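Local coordinates for uncharacterized protein CPE2226 (Clostridium perfringens, PDB 3O6U) that is of unknown function but may bind the flavin cofactor FMN, at residues A[21-25]-A[101-106]; A[31-35]-A[77-81]; A[36-40]-A[94-98]; A[64-69]-A[88-94]. All coordinates share one frame; numbering follows the deposited sequence.

Interaction 1: residues A[21-25]-A[101-106]; sequences AKLSI and LAEKVL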
loop_
_atom_site.group_PDB
_atom_site.type_symbol
_atom_site.label_atom_id
_atom_site.label_comp_id
_atom_site.label_asym_id
_atom_site.label_seq_id
_atom_site.Cartn_x
_atom_site.Cartn_y
_atom_site.Cartn_z
ATOM N N ALA A 21 0.084 4.727 -6.044
ATOM C CA ALA A 21 0.369 4.021 -4.799
ATOM C C ALA A 21 1.343 2.847 -5.011
ATOM O O ALA A 21 1.290 2.101 -6.001
ATOM C CB ALA A 21 -0.908 3.583 -4.100
ATOM N N LYS A 22 2.213 2.707 -4.023
ATOM C CA LYS A 22 3.285 1.746 -4.027
ATOM C C LYS A 22 3.259 0.876 -2.780
ATOM O O LYS A 22 3.074 1.382 -1.675
ATOM C CB LYS A 22 4.597 2.545 -4.044
ATOM C CG LYS A 22 5.734 1.885 -4.750
ATOM C CD LYS A 22 7.016 2.642 -4.520
ATOM C CE LYS A 22 8.207 1.770 -4.869
ATOM N NZ LYS A 22 9.313 2.554 -5.481
ATOM N N LEU A 23 3.410 -0.427 -2.965
ATOM C CA LEU A 23 3.513 -1.324 -1.833
ATOM C C LEU A 23 4.781 -2.166 -1.956
ATOM O O LEU A 23 4.997 -2.832 -2.977
ATOM C CB LEU A 23 2.308 -2.266 -1.740
ATOM C CG LEU A 23 2.397 -3.392 -0.697
ATOM C CD1 LEU A 23 2.638 -2.818 0.702
ATOM C CD2 LEU A 23 1.107 -4.216 -0.735
ATOM N N SER A 24 5.635 -2.098 -0.936
ATOM C CA SER A 24 6.813 -2.947 -0.910
ATOM C C SER A 24 6.731 -3.881 0.280
ATOM O O SER A 24 6.209 -3.516 1.337
ATOM C CB SER A 24 8.118 -2.157 -0.781
ATOM O OG SER A 24 8.553 -1.735 -2.050
ATOM N N ILE A 25 7.222 -5.099 0.085
ATOM C CA ILE A 25 7.297 -6.022 1.189
ATOM C C ILE A 25 8.634 -6.752 1.190
ATOM O O ILE A 25 9.373 -6.773 0.195
ATOM C CB ILE A 25 6.135 -7.091 1.208
ATOM C CG1 ILE A 25 6.126 -7.933 -0.074
ATOM C CG2 ILE A 25 4.798 -6.394 1.438
ATOM C CD1 ILE A 25 5.297 -9.206 0.071
ATOM N N LEU A 101 -3.208 -4.165 -4.191
ATOM C CA LEU A 101 -1.744 -4.209 -4.296
ATOM C C LEU A 101 -1.190 -5.375 -3.442
ATOM O O LEU A 101 -0.286 -6.094 -3.882
ATOM C CB LEU A 101 -1.146 -2.861 -3.859
ATOM C CG LEU A 101 -1.446 -1.669 -4.785
ATOM C CD1 LEU A 101 -0.864 -0.380 -4.229
ATOM C CD2 LEU A 101 -0.882 -1.951 -6.146
ATOM N N ALA A 102 -1.709 -5.569 -2.232
ATOM C CA ALA A 102 -1.285 -6.723 -1.426
ATOM C C ALA A 102 -1.594 -8.065 -2.140
ATOM O O ALA A 102 -0.742 -8.961 -2.148
ATOM C CB ALA A 102 -1.961 -6.697 -0.061
ATOM N N GLU A 103 -2.781 -8.217 -2.736
ATOM C CA GLU A 103 -3.086 -9.462 -3.441
ATOM C C GLU A 103 -2.041 -9.688 -4.535
ATOM O O GLU A 103 -1.473 -10.776 -4.633
ATOM C CB GLU A 103 -4.501 -9.425 -4.061
ATOM C CG GLU A 103 -5.600 -9.182 -3.021
ATOM C CD GLU A 103 -6.989 -8.928 -3.613
ATOM O OE1 GLU A 103 -7.240 -9.315 -4.779
ATOM O OE2 GLU A 103 -7.837 -8.352 -2.887
ATOM N N LYS A 104 -1.746 -8.661 -5.326
ATOM C CA LYS A 104 -0.783 -8.839 -6.393
ATOM C C LYS A 104 0.653 -9.018 -5.920
ATOM O O LYS A 104 1.372 -9.840 -6.485
ATOM C CB LYS A 104 -0.865 -7.690 -7.399
ATOM C CG LYS A 104 0.010 -7.943 -8.621
ATOM C CD LYS A 104 -0.472 -9.178 -9.382
ATOM C CE LYS A 104 0.297 -9.377 -10.688
ATOM N NZ LYS A 104 -0.225 -10.530 -11.498
ATOM N N VAL A 105 1.082 -8.284 -4.887
ATOM C CA VAL A 105 2.467 -8.446 -4.410
ATOM C C VAL A 105 2.677 -9.827 -3.774
ATOM O O VAL A 105 3.748 -10.423 -3.918
ATOM C CB VAL A 105 2.923 -7.271 -3.437
ATOM C CG1 VAL A 105 2.562 -7.531 -1.966
ATOM C CG2 VAL A 105 4.425 -7.057 -3.599
ATOM N N LEU A 106 1.646 -10.336 -3.097
ATOM C CA LEU A 106 1.694 -11.660 -2.476
ATOM C C LEU A 106 1.725 -12.779 -3.527
ATOM O O LEU A 106 2.314 -13.830 -3.280
ATOM C CB LEU A 106 0.501 -11.842 -1.522
ATOM C CG LEU A 106 0.595 -11.026 -0.213
ATOM C CD1 LEU A 106 -0.700 -11.090 0.585
ATOM C CD2 LEU A 106 1.738 -11.539 0.617
#
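A21, L23 and I25, alternate residues of strand 19-27, present their side chains to L101, A102, V105 and L106 of helix 92-111, the usual alpha/beta packing of a helix on one face of a sheet. The two short segments approach to 9.0 Å between axes and cross at -42°.

The contact is apolar, with methyl groups meeting methyl groups and the backbones of both segments. L23 makes the fullest contact: with CG anti to the backbone N (chi1 172°), its CD2 lands beside the helix main chain, 3.5 Å from A102 N, and lies among L101 CB, A102 CB and V105 CG1. A102 suits this place because its short side chain lets the leucine come close to the helix. Toward the strand's start, the small A21 accepts the CD1 branch of L101, whose CD1 lies 3.7 Å from A21 O and 4.0 Å from A21 CB. Beta-branched I25 and V105 meet tip to tip near the other end, I25 CD1 standing 3.8 Å from V105 CG1, and L106 adds a looser touch.

The polar work of the strand is done within the sheet. Its backbone pairs with T11, V9 and Y7 on one neighbour and with N38 and K36 on the other, while K22 and S24 point away from the helix. L23 and I25 share one methyl of the helix, since V105 CG1 is also 3.8 Å from L23 CD2.

Interaction 2: residues A[31-35]-A[77-81]; sequences KITEA and LIEKQ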
loop_
_atom_site.group_PDB
_atom_site.type_symbol
_atom_site.label_atom_id
_atom_site.label_comp_id
_atom_site.label_asym_id
_atom_site.label_seq_id
_atom_site.Cartn_x
_atom_site.Cartn_y
_atom_site.Cartn_z
ATOM N N LYS A 31 7.996 -15.363 5.486
ATOM C CA LYS A 31 7.089 -14.488 6.203
ATOM C C LYS A 31 7.194 -13.017 5.825
ATOM O O LYS A 31 8.306 -12.508 5.639
ATOM C CB LYS A 31 7.318 -14.665 7.719
ATOM C CG LYS A 31 6.951 -16.061 8.224
ATOM C CD LYS A 31 7.051 -16.176 9.747
ATOM C CE LYS A 31 7.226 -17.634 10.194
ATOM N NZ LYS A 31 7.718 -17.777 11.613
ATOM N N ILE A 32 6.043 -12.344 5.657
ATOM C CA ILE A 32 6.071 -10.890 5.382
ATOM C C ILE A 32 6.645 -10.302 6.666
ATOM O O ILE A 32 6.067 -10.414 7.751
ATOM C CB ILE A 32 4.710 -10.227 5.147
ATOM C CG1 ILE A 32 3.990 -10.834 3.944
ATOM C CG2 ILE A 32 4.963 -8.754 4.851
ATOM C CD1 ILE A 32 2.532 -10.393 3.845
ATOM N N THR A 33 7.753 -9.608 6.489
ATOM C CA THR A 33 8.568 -9.126 7.586
ATOM C C THR A 33 8.660 -7.610 7.636
ATOM O O THR A 33 8.828 -7.023 8.694
ATOM C CB THR A 33 9.949 -9.825 7.388
ATOM O OG1 THR A 33 10.355 -10.501 8.585
ATOM C CG2 THR A 33 10.977 -8.838 6.917
ATOM N N GLU A 34 8.569 -6.994 6.465
ATOM C CA GLU A 34 8.549 -5.541 6.337
ATOM C C GLU A 34 7.461 -5.220 5.304
ATOM O O GLU A 34 7.269 -5.958 4.337
ATOM C CB GLU A 34 9.872 -4.984 5.810
ATOM C CG GLU A 34 11.133 -5.499 6.474
ATOM C CD GLU A 34 11.512 -4.740 7.732
ATOM O OE1 GLU A 34 11.212 -3.523 7.819
ATOM O OE2 GLU A 34 12.133 -5.364 8.629
ATOM N N ALA A 35 6.746 -4.125 5.515
ATOM C CA ALA A 35 5.716 -3.700 4.582
ATOM C C ALA A 35 5.734 -2.166 4.495
ATOM O O ALA A 35 5.585 -1.485 5.510
ATOM C CB ALA A 35 4.358 -4.194 5.036
ATOM N N LEU A 77 -1.086 -5.833 7.575
ATOM C CA LEU A 77 -0.619 -6.786 6.571
ATOM C C LEU A 77 0.354 -7.751 7.232
ATOM O O LEU A 77 0.262 -8.962 7.055
ATOM C CB LEU A 77 0.084 -6.045 5.430
ATOM C CG LEU A 77 0.634 -6.919 4.293
ATOM C CD1 LEU A 77 -0.477 -7.780 3.685
ATOM C CD2 LEU A 77 1.266 -6.040 3.239
ATOM N N ILE A 78 1.287 -7.207 8.003
ATOM C CA ILE A 78 2.266 -8.035 8.686
ATOM C C ILE A 78 1.608 -8.937 9.732
ATOM O O ILE A 78 1.999 -10.090 9.884
ATOM C CB ILE A 78 3.363 -7.150 9.304
ATOM C CG1 ILE A 78 4.089 -6.433 8.154
ATOM C CG2 ILE A 78 4.330 -7.989 10.159
ATOM C CD1 ILE A 78 5.082 -5.390 8.583
ATOM N N GLU A 79 0.584 -8.425 10.413
ATOM C CA GLU A 79 -0.156 -9.185 11.418
ATOM C C GLU A 79 -1.003 -10.293 10.774
ATOM O O GLU A 79 -1.114 -11.386 11.311
ATOM C CB GLU A 79 -1.079 -8.251 12.219
ATOM C CG GLU A 79 -1.929 -8.952 13.292
ATOM C CD GLU A 79 -1.114 -9.440 14.484
ATOM O OE1 GLU A 79 -0.839 -8.637 15.406
ATOM O OE2 GLU A 79 -0.740 -10.634 14.496
ATOM N N LYS A 80 -1.594 -10.021 9.617
ATOM C CA LYS A 80 -2.446 -11.009 8.958
ATOM C C LYS A 80 -1.718 -11.956 8.031
ATOM O O LYS A 80 -2.202 -13.048 7.740
ATOM C CB LYS A 80 -3.533 -10.308 8.137
ATOM C CG LYS A 80 -4.625 -9.650 8.955
ATOM C CD LYS A 80 -5.933 -10.407 8.825
ATOM C CE LYS A 80 -6.949 -9.915 9.841
ATOM N NZ LYS A 80 -8.269 -10.577 9.679
ATOM N N GLN A 81 -0.550 -11.531 7.566
ATOM C CA GLN A 81 0.222 -12.306 6.603
ATOM C C GLN A 81 -0.602 -12.627 5.343
ATOM O O GLN A 81 -0.279 -13.555 4.606
ATOM C CB GLN A 81 0.791 -13.592 7.222
ATOM C CG GLN A 81 1.843 -13.340 8.317
ATOM C CD GLN A 81 3.118 -12.687 7.804
ATOM O OE1 GLN A 81 3.740 -13.164 6.854
ATOM N NE2 GLN A 81 3.520 -11.597 8.448
#
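I32 and I78 bring their CA atoms to 5.8 Å where the start of strand 32-41 meets the end of helix 66-80, and Q81, leaving the helix with positive phi (56°), turns the chain there.

The Q81 side chain bends at chi2 (-65°), which brings its amide alongside the I32 backbone. OE1 accepts from I32 N at 2.7 Å, using a lone pair in the carbonyl plane. NE2 gives a nearly straight bond (173°) of 2.9 Å to I32 O, lying in the amide plane. The amide thus pairs with one residue's N-H and C=O much as a neighbouring strand would. Its second N-H returns to the helix, where NE2 lies 2.6 Å from I78 O. Three bonds fix the rotation of the group, and glutamine suits the place because it both donates and accepts.

Beyond the amide, the rest of the contact is apolar. I32 CD1 meets L77 CG at 4.0 Å, the two chains crossing at about a right angle, while I32 CG2 sits 4.1 Å from I78 CG1. A35, small enough to admit the helix, takes I78 CD1 against its CB at 3.8 Å and L77 CD2 at 4.0 Å.

T33 and E34 form a classic beta bulge in strand 32-41, both facing K26 of strand 19-27. Behind the contact, L77 also packs on I25 and on F98 of helix 92-111, whose L106 touches I32.

Interaction 3: residues A[36-40]-A[94-98]; sequences KYNEF and SSNQF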
loop_
_atom_site.group_PDB
_atom_site.type_symbol
_atom_site.label_atom_id
_atom_site.label_comp_id
_atom_site.label_asym_id
_atom_site.label_seq_id
_atom_site.Cartn_x
_atom_site.Cartn_y
_atom_site.Cartn_z
ATOM N N LYS A 36 5.944 -1.633 3.284
ATOM C CA LYS A 36 5.978 -0.177 3.061
ATOM C C LYS A 36 4.954 0.276 2.026
ATOM O O LYS A 36 5.033 -0.074 0.849
ATOM C CB LYS A 36 7.391 0.292 2.648
ATOM C CG LYS A 36 7.544 1.830 2.562
ATOM C CD LYS A 36 8.952 2.307 2.978
ATOM C CE LYS A 36 9.612 3.264 1.964
ATOM N NZ LYS A 36 8.906 4.572 1.753
ATOM N N TYR A 37 3.975 1.051 2.470
ATOM C CA TYR A 37 2.941 1.512 1.553
ATOM C C TYR A 37 2.827 3.030 1.501
ATOM O O TYR A 37 2.659 3.681 2.523
ATOM C CB TYR A 37 1.580 0.897 1.941
ATOM C CG TYR A 37 0.395 1.453 1.184
ATOM C CD1 TYR A 37 0.093 1.009 -0.101
ATOM C CD2 TYR A 37 -0.425 2.425 1.753
ATOM C CE1 TYR A 37 -1.001 1.521 -0.804
ATOM C CE2 TYR A 37 -1.516 2.945 1.058
ATOM C CZ TYR A 37 -1.801 2.486 -0.217
ATOM O OH TYR A 37 -2.881 2.986 -0.907
ATOM N N ASN A 38 2.905 3.579 0.296
ATOM C CA ASN A 38 2.794 5.007 0.105
ATOM C C ASN A 38 1.966 5.462 -1.078
ATOM O O ASN A 38 2.132 4.956 -2.192
ATOM C CB ASN A 38 4.178 5.640 -0.106
ATOM C CG ASN A 38 5.023 5.643 1.132
ATOM O OD1 ASN A 38 4.791 6.422 2.054
ATOM N ND2 ASN A 38 6.008 4.763 1.169
ATOM N N GLU A 39 1.049 6.391 -0.806
ATOM C CA GLU A 39 0.343 7.088 -1.876
ATOM C C GLU A 39 1.295 8.292 -2.118
ATOM O O GLU A 39 1.928 8.805 -1.197
ATOM C CB GLU A 39 -1.049 7.499 -1.446
ATOM C CG GLU A 39 -1.915 6.243 -1.226
ATOM C CD GLU A 39 -3.184 6.504 -0.432
ATOM O OE1 GLU A 39 -3.426 7.669 -0.049
ATOM O OE2 GLU A 39 -3.946 5.538 -0.189
ATOM N N PHE A 40 1.413 8.723 -3.359
ATOM C CA PHE A 40 2.403 9.748 -3.671
ATOM C C PHE A 40 2.168 10.357 -5.036
ATOM O O PHE A 40 1.523 9.771 -5.897
ATOM C CB PHE A 40 3.812 9.116 -3.597
ATOM C CG PHE A 40 4.098 8.111 -4.691
ATOM C CD1 PHE A 40 4.760 8.499 -5.859
ATOM C CD2 PHE A 40 3.706 6.779 -4.558
ATOM C CE1 PHE A 40 5.029 7.574 -6.883
ATOM C CE2 PHE A 40 3.970 5.856 -5.574
ATOM C CZ PHE A 40 4.631 6.258 -6.738
ATOM N N SER A 94 -8.433 3.887 0.354
ATOM C CA SER A 94 -7.057 3.437 0.460
ATOM C C SER A 94 -6.971 1.984 0.950
ATOM O O SER A 94 -6.118 1.214 0.501
ATOM C CB SER A 94 -6.298 4.384 1.381
ATOM O OG SER A 94 -6.329 5.693 0.834
ATOM N N SER A 95 -7.869 1.591 1.842
ATOM C CA SER A 95 -7.857 0.220 2.316
ATOM C C SER A 95 -8.074 -0.725 1.137
ATOM O O SER A 95 -7.353 -1.715 0.979
ATOM C CB SER A 95 -8.939 0.030 3.379
ATOM O OG SER A 95 -8.718 0.933 4.452
ATOM N N ASN A 96 -9.054 -0.399 0.298
ATOM C CA ASN A 96 -9.358 -1.216 -0.877
ATOM C C ASN A 96 -8.214 -1.146 -1.892
ATOM O O ASN A 96 -7.795 -2.171 -2.421
ATOM C CB ASN A 96 -10.670 -0.757 -1.502
ATOM C CG ASN A 96 -11.892 -1.189 -0.690
ATOM O OD1 ASN A 96 -12.983 -0.647 -0.871
ATOM N ND2 ASN A 96 -11.718 -2.176 0.187
ATOM N N GLN A 97 -7.723 0.054 -2.191
ATOM C CA GLN A 97 -6.574 0.157 -3.080
ATOM C C GLN A 97 -5.413 -0.691 -2.506
ATOM O O GLN A 97 -4.836 -1.514 -3.223
ATOM C CB GLN A 97 -6.151 1.619 -3.222
ATOM C CG GLN A 97 -4.827 1.823 -3.952
ATOM C CD GLN A 97 -4.656 3.245 -4.442
ATOM O OE1 GLN A 97 -5.006 3.562 -5.573
ATOM N NE2 GLN A 97 -4.146 4.114 -3.585
ATOM N N PHE A 98 -5.092 -0.502 -1.218
ATOM C CA PHE A 98 -4.033 -1.269 -0.538
ATOM C C PHE A 98 -4.251 -2.770 -0.680
ATOM O O PHE A 98 -3.301 -3.508 -0.976
ATOM C CB PHE A 98 -3.976 -0.931 0.964
ATOM C CG PHE A 98 -2.905 -1.701 1.751
ATOM C CD1 PHE A 98 -1.584 -1.257 1.799
ATOM C CD2 PHE A 98 -3.233 -2.867 2.453
ATOM C CE1 PHE A 98 -0.615 -1.949 2.540
ATOM C CE2 PHE A 98 -2.274 -3.557 3.186
ATOM C CZ PHE A 98 -0.959 -3.100 3.227
#
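The ring of Y37 carries F98 over one face and Q97 at its edge. F98 CD1 stands 3.3 Å above the plane of the Y37 ring, offset toward the rim, in a T-shaped (edge-to-face) pair with centroids 5.0 Å apart and planes at 87°. Y37 CB in turn lies in the plane of the F98 ring, at its edge. In Y37 CG lies anti to the backbone N (chi1 172°), which carries the ring toward the helix.

Strand 32-41 edges the antiparallel part of the sheet, and helix 92-111 lies across its face; these side chains join the two in the buried interior. Tyrosine suits the site since its hydroxyl takes part in two bonds: it accepts from Q97 NE2 at 3.2 Å, nearly straight at 167° and close to the amide plane, and donates to E39 OE2 at 2.9 Å. That carboxylate oxygen is gripped twice, by Y37 OH on its anti lone pair and by S94 OG, 2.6 Å away, on its syn lone pair. E39 OE1 is held by a salt bridge to K48 NZ and a hydrogen bond with Y69 OH, which is consistent with a charged carboxylate.

Interaction 4: residues A[64-69]-A[88-94]; sequences IGPAEY and ITGATSS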
loop_
_atom_site.group_PDB
_atom_site.type_symbol
_atom_site.label_atom_id
_atom_site.label_comp_id
_atom_site.label_asym_id
_atom_site.label_seq_id
_atom_site.Cartn_x
_atom_site.Cartn_y
_atom_site.Cartn_z
ATOM N N ILE A 64 -9.517 10.631 9.661
ATOM C CA ILE A 64 -8.226 9.946 9.488
ATOM C C ILE A 64 -7.556 10.082 8.109
ATOM O O ILE A 64 -8.187 9.885 7.072
ATOM C CB ILE A 64 -8.352 8.398 9.857
ATOM C CG1 ILE A 64 -6.964 7.803 10.107
ATOM C CG2 ILE A 64 -9.050 7.609 8.761
ATOM C CD1 ILE A 64 -6.967 6.285 10.277
ATOM N N GLY A 65 -6.265 10.420 8.149
ATOM C CA GLY A 65 -5.445 10.593 6.956
ATOM C C GLY A 65 -4.297 9.596 6.786
ATOM O O GLY A 65 -4.007 8.786 7.679
ATOM N N PRO A 66 -3.575 9.728 5.644
ATOM C CA PRO A 66 -2.440 8.852 5.288
ATOM C C PRO A 66 -1.397 8.627 6.366
ATOM O O PRO A 66 -0.925 7.505 6.566
ATOM C CB PRO A 66 -1.830 9.551 4.059
ATOM C CG PRO A 66 -2.874 10.546 3.615
ATOM C CD PRO A 66 -3.591 10.959 4.849
ATOM N N ALA A 67 -1.058 9.715 7.024
ATOM C CA ALA A 67 -0.101 9.728 8.117
ATOM C C ALA A 67 -0.494 8.669 9.137
ATOM O O ALA A 67 0.367 8.022 9.722
ATOM C CB ALA A 67 -0.057 11.108 8.738
ATOM N N GLU A 68 -1.800 8.504 9.335
ATOM C CA GLU A 68 -2.316 7.462 10.204
ATOM C C GLU A 68 -2.647 6.147 9.454
ATOM O O GLU A 68 -2.170 5.082 9.858
ATOM C CB GLU A 68 -3.597 7.925 10.911
ATOM C CG GLU A 68 -3.554 9.389 11.297
ATOM C CD GLU A 68 -4.617 9.786 12.306
ATOM O OE1 GLU A 68 -5.804 9.895 11.923
ATOM O OE2 GLU A 68 -4.258 9.983 13.491
ATOM N N TYR A 69 -3.430 6.200 8.369
ATOM C CA TYR A 69 -3.824 4.938 7.753
ATOM C C TYR A 69 -2.754 4.128 7.067
ATOM O O TYR A 69 -2.820 2.895 7.120
ATOM C CB TYR A 69 -5.088 5.072 6.835
ATOM C CG TYR A 69 -4.987 5.895 5.566
ATOM C CD1 TYR A 69 -4.164 5.514 4.506
ATOM C CD2 TYR A 69 -5.765 7.040 5.404
ATOM C CE1 TYR A 69 -4.119 6.271 3.331
ATOM C CE2 TYR A 69 -5.719 7.781 4.254
ATOM C CZ TYR A 69 -4.903 7.400 3.227
ATOM O OH TYR A 69 -4.854 8.202 2.114
ATOM N N ILE A 88 -10.143 0.273 6.879
ATOM C CA ILE A 88 -10.072 1.215 7.986
ATOM C C ILE A 88 -11.141 2.304 7.817
ATOM O O ILE A 88 -11.182 3.040 6.828
ATOM C CB ILE A 88 -8.656 1.853 8.113
ATOM C CG1 ILE A 88 -7.654 0.802 8.596
ATOM C CG2 ILE A 88 -8.682 3.020 9.094
ATOM C CD1 ILE A 88 -6.212 1.122 8.210
ATOM N N THR A 89 -12.025 2.361 8.803
ATOM C CA THR A 89 -13.118 3.318 8.859
ATOM C C THR A 89 -12.603 4.725 8.583
ATOM O O THR A 89 -11.743 5.219 9.311
ATOM C CB THR A 89 -13.751 3.330 10.272
ATOM O OG1 THR A 89 -13.762 1.995 10.800
ATOM C CG2 THR A 89 -15.171 3.890 10.226
ATOM N N GLY A 90 -13.138 5.351 7.536
ATOM C CA GLY A 90 -12.766 6.711 7.188
ATOM C C GLY A 90 -11.666 6.801 6.150
ATOM O O GLY A 90 -11.223 7.893 5.778
ATOM N N ALA A 91 -11.232 5.637 5.683
ATOM C CA ALA A 91 -10.169 5.524 4.686
ATOM C C ALA A 91 -10.432 4.220 3.958
ATOM O O ALA A 91 -9.542 3.377 3.820
ATOM C CB ALA A 91 -8.781 5.478 5.385
ATOM N N THR A 92 -11.668 4.068 3.499
ATOM C CA THR A 92 -12.102 2.852 2.821
ATOM C C THR A 92 -11.483 2.706 1.448
ATOM O O THR A 92 -11.206 1.603 0.985
ATOM C CB THR A 92 -13.657 2.819 2.690
ATOM O OG1 THR A 92 -14.240 2.665 3.990
ATOM C CG2 THR A 92 -14.110 1.663 1.807
ATOM N N SER A 93 -11.268 3.841 0.807
ATOM C CA SER A 93 -10.695 3.903 -0.529
ATOM C C SER A 93 -9.269 3.349 -0.525
ATOM O O SER A 93 -8.935 2.449 -1.296
ATOM C CB SER A 93 -10.702 5.362 -0.997
ATOM O OG SER A 93 -10.769 5.441 -2.403
ATOM N N SER A 94 -8.433 3.887 0.354
ATOM C CA SER A 94 -7.057 3.437 0.460
ATOM C C SER A 94 -6.971 1.984 0.950
ATOM O O SER A 94 -6.118 1.214 0.501
ATOM C CB SER A 94 -6.298 4.384 1.381
ATOM O OG SER A 94 -6.329 5.693 0.834
#
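I64 rests its CG2 methyl against the flank of the turn I88-A91, where it lies 3.6 Å from T89 O, 3.7 Å from G90 O and 4.0 Å from A91 CB. Its other branch crosses I88 at about a right angle, CD1 resting 3.9 Å from I88 CG2. The turn is type II, closed by A91 N bonding to I88 O, and glycine suits its third position: G90 has positive phi (95°) and no side chain to stand between the turn and the isoleucine methyl.

The sequence T-G-A-T at residues 89-92 resembles the signature that carries covalently bound FMN on its last threonine in relatives of this family, so this segment may belong to an FMN site leading into helix 92-111. A91, the N-cap residue of that helix, is itself a small bump: its CB nestles against the Y69 ring, 3.4 Å from CD2. Further along the ring S94 CB sits 3.5 Å from Y69 CE1. Chi1 of 66° places CG of Y69 between its backbone N and carbonyl carbon and folds the ring back on its own helix, so that P66 CA lies over the centre of one face. The tyrosine hydroxyl bonds to E39 OE1.

How the interactions relate
Interactions 1 and 3 form the buried core, both set on helix 92-111 against neighbouring strands of one sheet, yet they differ in chemistry: aliphatic in 1, aromatic and polar in 3. Strand bonds such as S24 O to K36 N join them directly. Interactions 2 and 4 lie further out, at opposite ends of helix 66-80, and do not touch, their nearest atoms being about 9 Å apart. Interaction 2 ties that helix to the sheet with an amide and aliphatic packing, and meets 1 through I32 and L106 and 3 through L77 and F98. Interaction 4 joins helix starts and loops; it shares S94 with 3, and E39 bonds to Y69 across them.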